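Local coordinates for Lmo0305 protein (Listeria monocytogenes, PDB 3PJ0), which is of unknown function but belongs to the fold type I family of pyridoxal-phosphate proteins and carries that cofactor covalently bound, at residues 15-20 with 346-351; 75-80 with 98-103; 106-109 with 115-118; 183-188 with 193-198; 268-273 with 332-337. All coordinates share one frame; numbering follows the deposited sequence. Where two conformers were deposited one is given.

Contact 1 (15-20 with 346-351); sequences YKLGGN and KNLELV
Leu17 and Leu348 supply the apolar part of this contact. Leu17 CD2 meets Leu348 CD1 at 4.0 Å, methyl against methyl. Neither leucine points its CB straight at the other segment. Each reaches its neighbour only through a branch at the end of the side chain. Leu348 does so with CG anti to the backbone N (chi1 179°), which sends CD1 off the flank of the helix toward Leu17.

The second part pairs an aromatic ring with an amide. Tyr15 and Asn347 both direct CB across the gap. The closest atoms are Tyr15 CE2 and Asn347 ND2, 4.2 Å apart. The ring and amide planes are turned 69° from each other, so the two groups do not stack. This is van der Waals packing, and the ND2 group of Asn347 is satisfied by another residue: it donates to the carbonyl O of Thr314.

No hydrogen bond links the two segments, and the backbones stay well separated. The CA atoms of Leu17 and Leu348 are 8.8 Å apart.

Strand 15-16 pairs in parallel with strand 316-317, and Val316 touches both Leu17 and Asn347. Helix 345-358 lies alongside this two-stranded sheet. Leu17 also packs on Leu270 and Phe274, which joins the N-terminal segment to helix 260-275 as well.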
# COMPACT_ATOMS: atom_id res chain seq x y z
N TYR A 15 9.61 25.46 -17.03
CA TYR A 15 9.12 25.99 -15.77
C TYR A 15 7.63 25.71 -15.55
O TYR A 15 6.86 25.54 -16.50
CB TYR A 15 9.40 27.48 -15.71
CG TYR A 15 10.84 27.86 -16.05
CD1 TYR A 15 11.88 27.54 -15.20
CD2 TYR A 15 11.14 28.57 -17.20
CE1 TYR A 15 13.20 27.90 -15.51
CE2 TYR A 15 12.45 28.94 -17.51
CZ TYR A 15 13.47 28.59 -16.66
OH TYR A 15 14.76 28.96 -16.96
N LYS A 16 7.22 25.68 -14.28
CA LYS A 16 5.82 25.41 -13.92
C LYS A 16 5.35 26.36 -12.79
O LYS A 16 6.09 26.60 -11.84
CB LYS A 16 5.68 23.99 -13.41
CG LYS A 16 6.03 22.86 -14.36
CD LYS A 16 5.03 22.77 -15.52
CE LYS A 16 5.26 21.52 -16.37
NZ LYS A 16 6.59 21.51 -17.05
N LEU A 17 4.13 26.88 -12.91
CA LEU A 17 3.57 27.66 -11.81
C LEU A 17 3.30 26.70 -10.64
O LEU A 17 3.61 27.00 -9.50
CB LEU A 17 2.26 28.33 -12.21
CG LEU A 17 2.20 29.43 -13.29
CD1 LEU A 17 0.75 29.77 -13.45
CD2 LEU A 17 3.01 30.68 -12.92
N GLY A 18 2.75 25.53 -10.93
CA GLY A 18 2.39 24.58 -9.89
C GLY A 18 3.35 23.45 -9.63
O GLY A 18 4.23 23.15 -10.46
N GLY A 19 3.18 22.82 -8.47
CA GLY A 19 3.94 21.62 -8.12
C GLY A 19 5.36 21.76 -7.63
O GLY A 19 5.86 22.87 -7.39
N ASN A 20 6.00 20.59 -7.48
CA ASN A 20 7.38 20.48 -6.99
C ASN A 20 8.29 19.83 -7.99
O ASN A 20 9.22 19.11 -7.62
CB ASN A 20 7.38 19.63 -5.69
CG ASN A 20 6.77 20.35 -4.54
OD1 ASN A 20 7.25 21.40 -4.13
ND2 ASN A 20 5.69 19.79 -3.98
N LYS A 346 11.51 37.51 -15.52
CA LYS A 346 11.13 37.96 -16.87
C LYS A 346 10.06 37.06 -17.48
O LYS A 346 9.08 37.56 -18.04
CB LYS A 346 12.36 38.00 -17.80
CG LYS A 346 12.06 38.28 -19.28
CD LYS A 346 13.31 38.15 -20.14
CE LYS A 346 13.00 38.26 -21.63
NZ LYS A 346 14.22 38.20 -22.48
N ASN A 347 10.26 35.75 -17.39
CA ASN A 347 9.32 34.80 -17.97
C ASN A 347 7.95 34.91 -17.29
O ASN A 347 6.91 34.92 -17.96
CB ASN A 347 9.85 33.37 -17.89
CG ASN A 347 11.20 33.22 -18.53
OD1 ASN A 347 12.18 33.83 -18.09
ND2 ASN A 347 11.29 32.37 -19.55
N LEU A 348 7.97 35.01 -15.96
CA LEU A 348 6.75 35.13 -15.15
C LEU A 348 5.99 36.41 -15.54
O LEU A 348 4.81 36.35 -15.83
CB LEU A 348 7.12 35.10 -13.65
CG LEU A 348 6.02 35.23 -12.59
CD1 LEU A 348 4.93 34.18 -12.77
CD2 LEU A 348 6.64 35.14 -11.18
N GLU A 349 6.69 37.56 -15.61
CA GLU A 349 6.06 38.83 -16.04
C GLU A 349 5.44 38.69 -17.42
O GLU A 349 4.35 39.18 -17.68
CB GLU A 349 7.07 39.99 -16.13
CG GLU A 349 7.63 40.46 -14.80
CD GLU A 349 6.54 40.95 -13.84
OE1 GLU A 349 5.46 41.39 -14.30
OE2 GLU A 349 6.79 40.90 -12.60
N LEU A 350 6.15 38.00 -18.31
CA LEU A 350 5.72 37.87 -19.69
C LEU A 350 4.42 37.07 -19.82
O LEU A 350 3.56 37.42 -20.65
CB LEU A 350 6.83 37.25 -20.53
CG LEU A 350 6.66 37.21 -22.05
CD1 LEU A 350 6.41 38.59 -22.66
CD2 LEU A 350 7.91 36.57 -22.64
N VAL A 351 4.28 36.03 -19.00
CA VAL A 351 3.08 35.20 -18.97
C VAL A 351 1.83 36.05 -18.80
O VAL A 351 0.87 35.90 -19.54
CB VAL A 351 3.13 34.17 -17.81
CG1 VAL A 351 1.71 33.68 -17.46
CG2 VAL A 351 4.09 33.04 -18.14

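Contact 2 (75-80 with 98-103)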
# COMPACT_ATOMS: atom_id res chain seq x y z
N ALA A 75 -6.91 4.80 5.09
CA ALA A 75 -6.91 5.32 6.47
C ALA A 75 -8.22 5.96 6.92
O ALA A 75 -8.66 5.71 8.06
CB ALA A 75 -5.76 6.27 6.67
N GLN A 76 -8.86 6.72 6.03
CA GLN A 76 -10.08 7.47 6.39
C GLN A 76 -11.34 6.61 6.42
O GLN A 76 -12.16 6.79 7.31
CB GLN A 76 -10.25 8.70 5.52
CG GLN A 76 -9.15 9.70 5.74
CD GLN A 76 -9.58 11.09 5.33
OE1 GLN A 76 -9.71 11.98 6.17
NE2 GLN A 76 -9.85 11.27 4.04
N GLN A 77 -11.48 5.67 5.48
CA GLN A 77 -12.60 4.69 5.55
C GLN A 77 -12.54 3.95 6.91
O GLN A 77 -13.57 3.70 7.56
CB GLN A 77 -12.46 3.67 4.45
CG GLN A 77 -12.74 4.16 3.07
CD GLN A 77 -12.54 3.02 2.11
OE1 GLN A 77 -12.84 1.86 2.45
NE2 GLN A 77 -12.06 3.33 0.88
N ILE A 78 -11.32 3.57 7.30
CA ILE A 78 -11.09 2.90 8.59
C ILE A 78 -11.44 3.79 9.78
O ILE A 78 -12.11 3.33 10.72
CB ILE A 78 -9.61 2.39 8.69
CG1 ILE A 78 -9.42 1.24 7.71
CG2 ILE A 78 -9.23 1.94 10.14
CD1 ILE A 78 -7.92 0.82 7.51
N ALA A 79 -11.05 5.07 9.74
CA ALA A 79 -11.35 5.98 10.84
C ALA A 79 -12.87 6.05 11.05
O ALA A 79 -13.34 5.93 12.19
CB ALA A 79 -10.75 7.42 10.57
N LEU A 80 -13.62 6.25 9.97
CA LEU A 80 -15.08 6.39 10.05
C LEU A 80 -15.75 5.10 10.54
O LEU A 80 -16.72 5.17 11.33
CB LEU A 80 -15.67 6.87 8.70
CG LEU A 80 -15.13 8.24 8.19
CD1 LEU A 80 -15.76 8.66 6.90
CD2 LEU A 80 -15.28 9.34 9.29
N SER A 98 -16.47 15.45 -0.75
CA SER A 98 -15.44 14.78 0.05
C SER A 98 -14.73 13.74 -0.81
O SER A 98 -15.30 13.17 -1.74
CB SER A 98 -16.01 14.09 1.27
OG SER A 98 -15.01 13.30 1.91
N HIS A 99 -13.46 13.49 -0.50
CA HIS A 99 -12.68 12.56 -1.30
C HIS A 99 -13.32 11.18 -1.20
O HIS A 99 -13.31 10.41 -2.17
CB HIS A 99 -11.22 12.56 -0.80
CG HIS A 99 -10.26 11.83 -1.68
ND1 HIS A 99 -10.03 10.47 -1.58
CD2 HIS A 99 -9.40 12.29 -2.62
CE1 HIS A 99 -9.08 10.12 -2.44
NE2 HIS A 99 -8.68 11.20 -3.08
N LEU A 100 -13.89 10.88 -0.04
CA LEU A 100 -14.57 9.62 0.19
C LEU A 100 -15.79 9.42 -0.72
O LEU A 100 -16.10 8.31 -1.15
CB LEU A 100 -15.03 9.52 1.65
CG LEU A 100 -14.06 9.34 2.86
CD1 LEU A 100 -13.59 7.94 2.95
CD2 LEU A 100 -12.89 10.38 2.95
N GLU A 101 -16.47 10.52 -1.04
CA GLU A 101 -17.69 10.44 -1.81
C GLU A 101 -17.45 10.32 -3.30
O GLU A 101 -18.20 9.62 -3.99
CB GLU A 101 -18.52 11.70 -1.55
CG GLU A 101 -19.89 11.70 -2.18
CD GLU A 101 -20.84 10.67 -1.56
OE1 GLU A 101 -20.51 10.09 -0.49
OE2 GLU A 101 -21.92 10.46 -2.16
N ILE A 102 -16.41 10.99 -3.80
CA ILE A 102 -16.19 11.05 -5.26
C ILE A 102 -14.91 10.47 -5.85
O ILE A 102 -14.87 10.23 -7.07
CB ILE A 102 -16.34 12.53 -5.76
CG1 ILE A 102 -15.22 13.42 -5.24
CG2 ILE A 102 -17.74 13.10 -5.34
CD1 ILE A 102 -15.26 14.84 -5.82
N HIS A 103 -13.86 10.25 -5.05
CA HIS A 103 -12.59 9.81 -5.61
C HIS A 103 -12.09 8.43 -5.17
O HIS A 103 -10.96 8.08 -5.49
CB HIS A 103 -11.46 10.83 -5.32
CG HIS A 103 -11.66 12.17 -5.95
ND1 HIS A 103 -11.81 12.35 -7.31
CD2 HIS A 103 -11.65 13.41 -5.40
CE1 HIS A 103 -11.91 13.64 -7.57
NE2 HIS A 103 -11.84 14.31 -6.42
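In the large domain of this fold type I protein, helix 72-87 packs against the short helix 99-102 through Leu100, which meets Gln76, Gln77 and Leu80. Leu100 spreads its two methyls over the first helix. CD1 lies 3.9 Å from Gln77 CG. CD2 lies 3.3 Å from Gln76 NE2, a tight approach, and stands to one side of the amide plane. Leu80 CD1 is more distant, 4.4 Å from Leu100 CG.

Gln77 offers Leu100 its CG methylene, while Gln76 offers CB and one side of its amide. The polar atoms of both amides bond to other residues. Gln76 OE1 bonds to His175 NE2, and its NE2 to Asp177 OD2. These two bonds fix the rotation of the amide that CD2 touches. Gln77 OE1 bonds to Tyr235 OH, while its NE2 reaches the carbonyl O of Arg234 of the second subunit.

Ser98 is the N-cap of the short helix. Its OG accepts a weak bond from Leu100 N, 3.3 Å long with an angle of 146° at the hydrogen. Leu142 of strand 140-144 touches both Gln76 and Leu100. Helices packed on a central, mostly parallel sheet in this way are typical of the large domain of fold type I pyridoxal-phosphate proteins.

Contact 3 (106-109 with 115-118); sequences DGLK and TPLL
Leu108 sets CG opposite its backbone N (chi1 -179°), and this swings CD2 out to the ring of Pro116. Lys109 turns CG to the other side, anti to the carbonyl carbon (chi1 -64°). Its chain then runs fully extended, so its methylenes pass across the same proline.

Leu108 CD2 lies 4.0 Å from Pro116 CG, the two side chains lying alongside and running opposite ways. Lys109 CE lies 3.8 Å from Pro116 CD. Lys109 CG comes within 4.1 Å of the same CD, so two points along the lysine chain rest on the ring. The Pro116 ring thus touches both Leu108 and Lys109.

The charged end of Lys109 goes further. NZ forms a salt bridge with Glu101 OE2. It also gives a weak bond, 3.4 Å from Lys109 NZ to a water. That water donates in turn to Pro116 O at 3.0 Å. The two segments share no direct hydrogen bond.

Strand 115-118 is an outermost strand, within this chain, of the seven-stranded sheet, and helix 107-112 lies on the beta-alpha-beta crossover that leads to it from strand 91-94. Thr115 and Leu117, alternate residues, make backbone bonds to that side, which is consistent with a proline being tolerated between them. The chemistry is therefore split: carbon packs on carbon at the proline ring, while the ammonium group is held by the Glu101 carboxylate and linked only weakly, through water, to the carbonyl of Pro116.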
# COMPACT_ATOMS: atom_id res chain seq x y z
N ASP A 106 -16.37 4.66 -4.43
CA ASP A 106 -17.43 4.32 -3.47
C ASP A 106 -16.99 3.30 -2.41
O ASP A 106 -17.82 2.57 -1.85
CB ASP A 106 -18.67 3.78 -4.21
CG ASP A 106 -19.05 4.64 -5.40
OD1 ASP A 106 -19.25 5.86 -5.22
OD2 ASP A 106 -19.10 4.07 -6.50
N GLY A 107 -15.70 3.30 -2.11
CA GLY A 107 -15.13 2.37 -1.15
C GLY A 107 -15.84 2.39 0.20
O GLY A 107 -16.15 1.34 0.78
N LEU A 108 -16.10 3.59 0.71
CA LEU A 108 -16.76 3.72 2.05
C LEU A 108 -18.11 3.02 2.07
O LEU A 108 -18.43 2.28 3.00
CB LEU A 108 -16.90 5.19 2.41
CG LEU A 108 -17.54 5.51 3.77
CD1 LEU A 108 -16.65 4.99 4.92
CD2 LEU A 108 -17.77 7.05 3.82
N LYS A 109 -18.89 3.23 1.02
CA LYS A 109 -20.18 2.56 0.86
C LYS A 109 -20.07 1.04 0.65
O LYS A 109 -20.79 0.24 1.27
CB LYS A 109 -20.92 3.19 -0.31
CG LYS A 109 -21.27 4.70 -0.06
CD LYS A 109 -21.83 5.37 -1.28
CE LYS A 109 -21.96 6.91 -1.07
NZ LYS A 109 -22.33 7.59 -2.35
N THR A 115 -23.36 5.05 5.33
CA THR A 115 -24.25 5.91 4.53
C THR A 115 -23.87 7.36 4.80
O THR A 115 -24.11 7.84 5.91
CB THR A 115 -25.75 5.73 4.93
OG1 THR A 115 -26.19 4.38 4.69
CG2 THR A 115 -26.65 6.71 4.16
N PRO A 116 -23.32 8.06 3.79
CA PRO A 116 -22.91 9.45 4.04
C PRO A 116 -24.04 10.41 3.73
O PRO A 116 -24.66 10.29 2.67
CB PRO A 116 -21.75 9.65 3.06
CG PRO A 116 -21.36 8.23 2.60
CD PRO A 116 -22.66 7.54 2.58
N LEU A 117 -24.33 11.28 4.67
CA LEU A 117 -25.34 12.31 4.53
C LEU A 117 -24.53 13.52 4.10
O LEU A 117 -23.52 13.87 4.74
CB LEU A 117 -26.07 12.54 5.86
CG LEU A 117 -26.68 11.28 6.51
CD1 LEU A 117 -27.28 11.57 7.90
CD2 LEU A 117 -27.70 10.62 5.60
N LEU A 118 -24.94 14.14 3.00
CA LEU A 118 -24.16 15.23 2.42
C LEU A 118 -24.56 16.58 3.01
O LEU A 118 -25.73 16.90 3.13
CB LEU A 118 -24.26 15.20 0.90
CG LEU A 118 -23.97 13.84 0.26
CD1 LEU A 118 -24.03 13.92 -1.26
CD2 LEU A 118 -22.61 13.31 0.71
O HOH W 1 -23.83 9.73 -0.13

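Contact 4 (183-188 with 193-198); sequences EITPFY and EEICAL
Ile195 CD1 is the shared point of this contact, touched by Ile184, Thr185 and Tyr188. The aliphatic contacts come first. Ile184 CG1 lies 4.0 Å from Ile195 CD1, and Ile184 CD1 is little further off. Thr185 adds its methyl: CG2 is 3.9 Å from Ile195 CD1, with the two side chains crossing at about a right angle. Thr185 has chi1 at 68°, which leaves CG2 anti to the carbonyl carbon and able to make this touch.

The aromatic contact is made at a ring edge. Ile195 CD1 approaches Tyr188 CD2 at 4.0 Å, near the plane of the ring and not over a face. Tyr188 is held from outside the two segments. Its OH bonds to the carbonyl O of Pro155, and its ring packs edge-to-face with Phe157. Phe157 also touches Ile195, so helix 157-170 covers another part of this cluster.

No backbone bond crosses between the two segments; Tyr188 N bonds to Ile184 O inside its own. Segments 183-188 and 193-198 meet through side chains, with a short turn of chain between them. With no hydrogen bond or salt bridge between them, the contact depends on the burial of one isoleucine methyl among carbon atoms.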
# COMPACT_ATOMS: atom_id res chain seq x y z
N GLU A 183 -0.43 23.03 4.76
CA GLU A 183 -0.60 24.22 3.94
C GLU A 183 -1.47 25.32 4.54
O GLU A 183 -1.42 26.46 4.06
CB GLU A 183 -1.21 23.83 2.59
CG GLU A 183 -0.38 22.92 1.72
CD GLU A 183 -0.61 21.43 1.89
OE1 GLU A 183 -0.56 20.93 3.02
OE2 GLU A 183 -0.77 20.75 0.85
N ILE A 184 -2.30 25.00 5.55
CA ILE A 184 -3.23 25.98 6.14
C ILE A 184 -2.77 26.65 7.45
O ILE A 184 -3.36 27.63 7.89
CB ILE A 184 -4.66 25.38 6.33
CG1 ILE A 184 -4.73 24.36 7.48
CG2 ILE A 184 -5.16 24.78 5.03
CD1 ILE A 184 -6.10 23.80 7.73
N THR A 185 -1.71 26.17 8.07
CA THR A 185 -1.26 26.78 9.34
C THR A 185 -0.87 28.26 9.17
O THR A 185 -1.17 29.07 10.03
CB THR A 185 -0.19 25.95 10.06
OG1 THR A 185 1.03 25.96 9.32
CG2 THR A 185 -0.66 24.52 10.26
N PRO A 186 -0.26 28.63 8.02
CA PRO A 186 0.07 30.09 7.89
C PRO A 186 -1.16 31.03 7.93
O PRO A 186 -1.14 32.05 8.66
CB PRO A 186 0.79 30.18 6.54
CG PRO A 186 1.33 28.78 6.31
CD PRO A 186 0.31 27.84 6.91
N PHE A 187 -2.23 30.68 7.23
CA PHE A 187 -3.45 31.49 7.21
C PHE A 187 -4.15 31.50 8.56
O PHE A 187 -4.50 32.55 9.06
CB PHE A 187 -4.45 31.01 6.15
CG PHE A 187 -5.80 31.64 6.28
CD1 PHE A 187 -6.01 32.93 5.83
CD2 PHE A 187 -6.83 30.98 6.91
CE1 PHE A 187 -7.27 33.54 6.00
CE2 PHE A 187 -8.07 31.57 7.07
CZ PHE A 187 -8.29 32.87 6.62
N TYR A 188 -4.29 30.34 9.18
CA TYR A 188 -4.93 30.30 10.48
C TYR A 188 -4.08 30.88 11.62
O TYR A 188 -4.61 31.27 12.63
CB TYR A 188 -5.36 28.88 10.84
CG TYR A 188 -6.68 28.40 10.29
CD1 TYR A 188 -7.78 29.26 10.16
CD2 TYR A 188 -6.88 27.06 10.03
CE1 TYR A 188 -9.03 28.77 9.70
CE2 TYR A 188 -8.12 26.56 9.60
CZ TYR A 188 -9.19 27.41 9.46
OH TYR A 188 -10.40 26.87 9.02
N GLU A 193 -0.97 21.15 15.82
CA GLU A 193 -1.54 20.65 17.08
C GLU A 193 -2.81 21.40 17.46
O GLU A 193 -3.81 20.79 17.86
CB GLU A 193 -0.50 20.75 18.22
CG GLU A 193 -1.03 20.34 19.57
CD GLU A 193 0.05 20.24 20.65
OE1 GLU A 193 1.19 20.67 20.43
OE2 GLU A 193 -0.28 19.72 21.74
N GLU A 194 -2.78 22.72 17.36
CA GLU A 194 -3.95 23.53 17.71
C GLU A 194 -5.16 23.18 16.86
O GLU A 194 -6.25 23.00 17.39
CB GLU A 194 -3.66 25.03 17.60
CG GLU A 194 -2.85 25.56 18.73
CD GLU A 194 -2.62 27.05 18.62
OE1 GLU A 194 -1.81 27.48 17.77
OE2 GLU A 194 -3.27 27.79 19.38
N ILE A 195 -4.95 23.05 15.55
CA ILE A 195 -6.03 22.71 14.63
C ILE A 195 -6.56 21.30 14.94
O ILE A 195 -7.77 21.08 15.06
CB ILE A 195 -5.55 22.81 13.15
CG1 ILE A 195 -5.18 24.25 12.80
CG2 ILE A 195 -6.61 22.35 12.13
CD1 ILE A 195 -4.36 24.36 11.49
N CYS A 196 -5.64 20.35 15.09
CA CYS A 196 -6.01 18.96 15.35
C CYS A 196 -6.67 18.73 16.72
O CYS A 196 -7.38 17.71 16.89
CB CYS A 196 -4.80 18.05 15.22
SG CYS A 196 -4.19 17.91 13.54
N ALA A 197 -6.42 19.64 17.67
CA ALA A 197 -7.00 19.54 19.02
C ALA A 197 -8.53 19.59 19.03
O ALA A 197 -9.17 19.21 20.03
CB ALA A 197 -6.44 20.63 19.95
N LEU A 198 -9.12 20.10 17.94
CA LEU A 198 -10.57 20.21 17.86
C LEU A 198 -11.21 18.93 17.33
O LEU A 198 -12.44 18.84 17.27
CB LEU A 198 -10.94 21.38 16.94
CG LEU A 198 -10.48 22.78 17.34
CD1 LEU A 198 -10.92 23.76 16.22
CD2 LEU A 198 -11.08 23.15 18.67

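Contact 5 (268-273 with 332-337)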
# COMPACT_ATOMS: atom_id res chain seq x y z
N LYS A 268 -0.77 33.87 -2.98
CA LYS A 268 -1.50 35.15 -2.93
C LYS A 268 -1.03 36.12 -4.02
O LYS A 268 -1.84 36.73 -4.71
CB LYS A 268 -1.42 35.78 -1.55
CG LYS A 268 -2.27 35.03 -0.51
CD LYS A 268 -2.34 35.79 0.81
CE LYS A 268 -1.06 35.77 1.55
NZ LYS A 268 -1.12 36.65 2.74
N GLY A 269 0.29 36.26 -4.18
CA GLY A 269 0.87 37.12 -5.22
C GLY A 269 0.40 36.67 -6.60
O GLY A 269 -0.01 37.50 -7.42
N LEU A 270 0.44 35.36 -6.86
CA LEU A 270 0.00 34.81 -8.14
C LEU A 270 -1.49 35.06 -8.38
O LEU A 270 -1.87 35.48 -9.46
CB LEU A 270 0.32 33.31 -8.21
CG LEU A 270 0.11 32.58 -9.54
CD1 LEU A 270 0.82 33.32 -10.67
CD2 LEU A 270 0.61 31.12 -9.45
N ALA A 271 -2.32 34.79 -7.37
CA ALA A 271 -3.77 35.03 -7.50
C ALA A 271 -4.04 36.49 -7.84
O ALA A 271 -4.89 36.79 -8.69
CB ALA A 271 -4.54 34.61 -6.18
N GLU A 272 -3.32 37.41 -7.19
CA GLU A 272 -3.50 38.85 -7.51
C GLU A 272 -3.27 39.11 -8.99
O GLU A 272 -4.00 39.90 -9.61
CB GLU A 272 -2.52 39.76 -6.76
CG GLU A 272 -2.87 40.06 -5.32
CD GLU A 272 -1.96 41.12 -4.71
OE1 GLU A 272 -1.27 41.83 -5.47
OE2 GLU A 272 -1.95 41.26 -3.47
N ARG A 273 -2.25 38.48 -9.55
CA ARG A 273 -1.95 38.68 -10.97
C ARG A 273 -3.05 38.08 -11.84
O ARG A 273 -3.48 38.73 -12.78
CB ARG A 273 -0.60 38.03 -11.36
CG ARG A 273 0.66 38.59 -10.68
CD ARG A 273 1.88 37.71 -11.04
NE ARG A 273 3.16 38.17 -10.50
CZ ARG A 273 4.07 38.88 -11.18
NH1 ARG A 273 3.88 39.24 -12.44
NH2 ARG A 273 5.20 39.23 -10.57
N PHE A 332 -9.13 25.86 -13.85
CA PHE A 332 -8.07 24.92 -13.51
C PHE A 332 -7.55 25.25 -12.14
O PHE A 332 -7.84 26.32 -11.59
CB PHE A 332 -6.92 24.88 -14.51
CG PHE A 332 -6.09 26.13 -14.54
CD1 PHE A 332 -5.03 26.30 -13.69
CD2 PHE A 332 -6.37 27.15 -15.44
CE1 PHE A 332 -4.28 27.47 -13.72
CE2 PHE A 332 -5.59 28.28 -15.50
CZ PHE A 332 -4.56 28.45 -14.62
N GLU A 333 -6.85 24.29 -11.56
CA GLU A 333 -6.28 24.43 -10.23
C GLU A 333 -4.77 24.69 -10.25
O GLU A 333 -4.04 24.09 -11.04
CB GLU A 333 -6.56 23.13 -9.47
CG GLU A 333 -5.88 22.95 -8.16
CD GLU A 333 -6.33 21.68 -7.49
OE1 GLU A 333 -7.45 21.70 -6.94
OE2 GLU A 333 -5.60 20.66 -7.59
N VAL A 334 -4.32 25.54 -9.32
CA VAL A 334 -2.90 25.78 -9.08
C VAL A 334 -2.57 25.45 -7.62
O VAL A 334 -3.31 25.88 -6.72
CB VAL A 334 -2.51 27.28 -9.22
CG1 VAL A 334 -0.98 27.43 -9.08
CG2 VAL A 334 -3.02 27.87 -10.52
N SER A 335 -1.55 24.62 -7.40
CA SER A 335 -1.03 24.36 -6.06
C SER A 335 0.44 24.76 -6.07
O SER A 335 1.24 24.11 -6.73
CB SER A 335 -1.20 22.90 -5.61
OG SER A 335 -2.56 22.51 -5.60
N VAL A 336 0.78 25.82 -5.36
CA VAL A 336 2.16 26.33 -5.34
C VAL A 336 3.07 25.43 -4.52
O VAL A 336 2.70 24.93 -3.44
CB VAL A 336 2.24 27.79 -4.84
CG1 VAL A 336 3.71 28.28 -4.74
CG2 VAL A 336 1.49 28.71 -5.78
N GLY A 337 4.27 25.21 -5.04
CA GLY A 337 5.28 24.38 -4.43
C GLY A 337 6.65 24.92 -4.80
O GLY A 337 6.80 26.13 -5.04
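Leu270 packs on Val334 and Val336, joining helix 260-275 to the four-stranded antiparallel sheet of the small C-terminal domain. This helix-on-sheet face is the buried side. With chi1 at -172°, Leu270 extends CG opposite its own nitrogen, and CD2 arrives at the strand. CD2 meets Val334 CG1 at 4.0 Å, the closer of its two contacts. Both residues have a second conformer, in which this spacing may differ. Phe352 of helix 345-358 also touches Leu270.

The other sides of both segments are more open. Glu272 is exposed. Lys268 turns to Glu265, with which it forms a salt bridge, and lies against Phe264 in a cation-pi contact. Val334 of the strand and Val336 just past its end point CB at the helix; Glu333 bonds instead to Arg148 and His293. Its carboxylate takes no part in the leucine contact.

No hydrogen bond crosses between the two segments. The nearest CA atoms, those of Leu270 and Val336, are 9.2 Å apart. The packing slackens from Val334 to Val336. Beyond the end of strand 329-335 the touch is lighter, and Leu270 CD2 comes only to 4.5 Å from Val336 CG2.

In the fold
Four of the contacts form two touching pairs, 1 with 5 and 2 with 3, on opposite sides of the chain's centre. The centres of contacts 1 and 5 are 10 Å apart. Gly19 N probably bonds to Ser335 O at 2.9 Å, and Glu349 OE2 forms a salt bridge with Arg273 NH2. Those of contacts 2 and 3 are 8 Å apart; Glu101 OE2 meets Lys109 NZ at 2.9 Å. Contact 4 touches neither pair, but its nearest atoms come within about 6 Å of contact 5 and about 11 Å of contact 2. Contact 1 encloses all the others along the chain. Lys208, which carries pyridoxal phosphate, follows strand 201-205 of the sheet that holds strand 115-118.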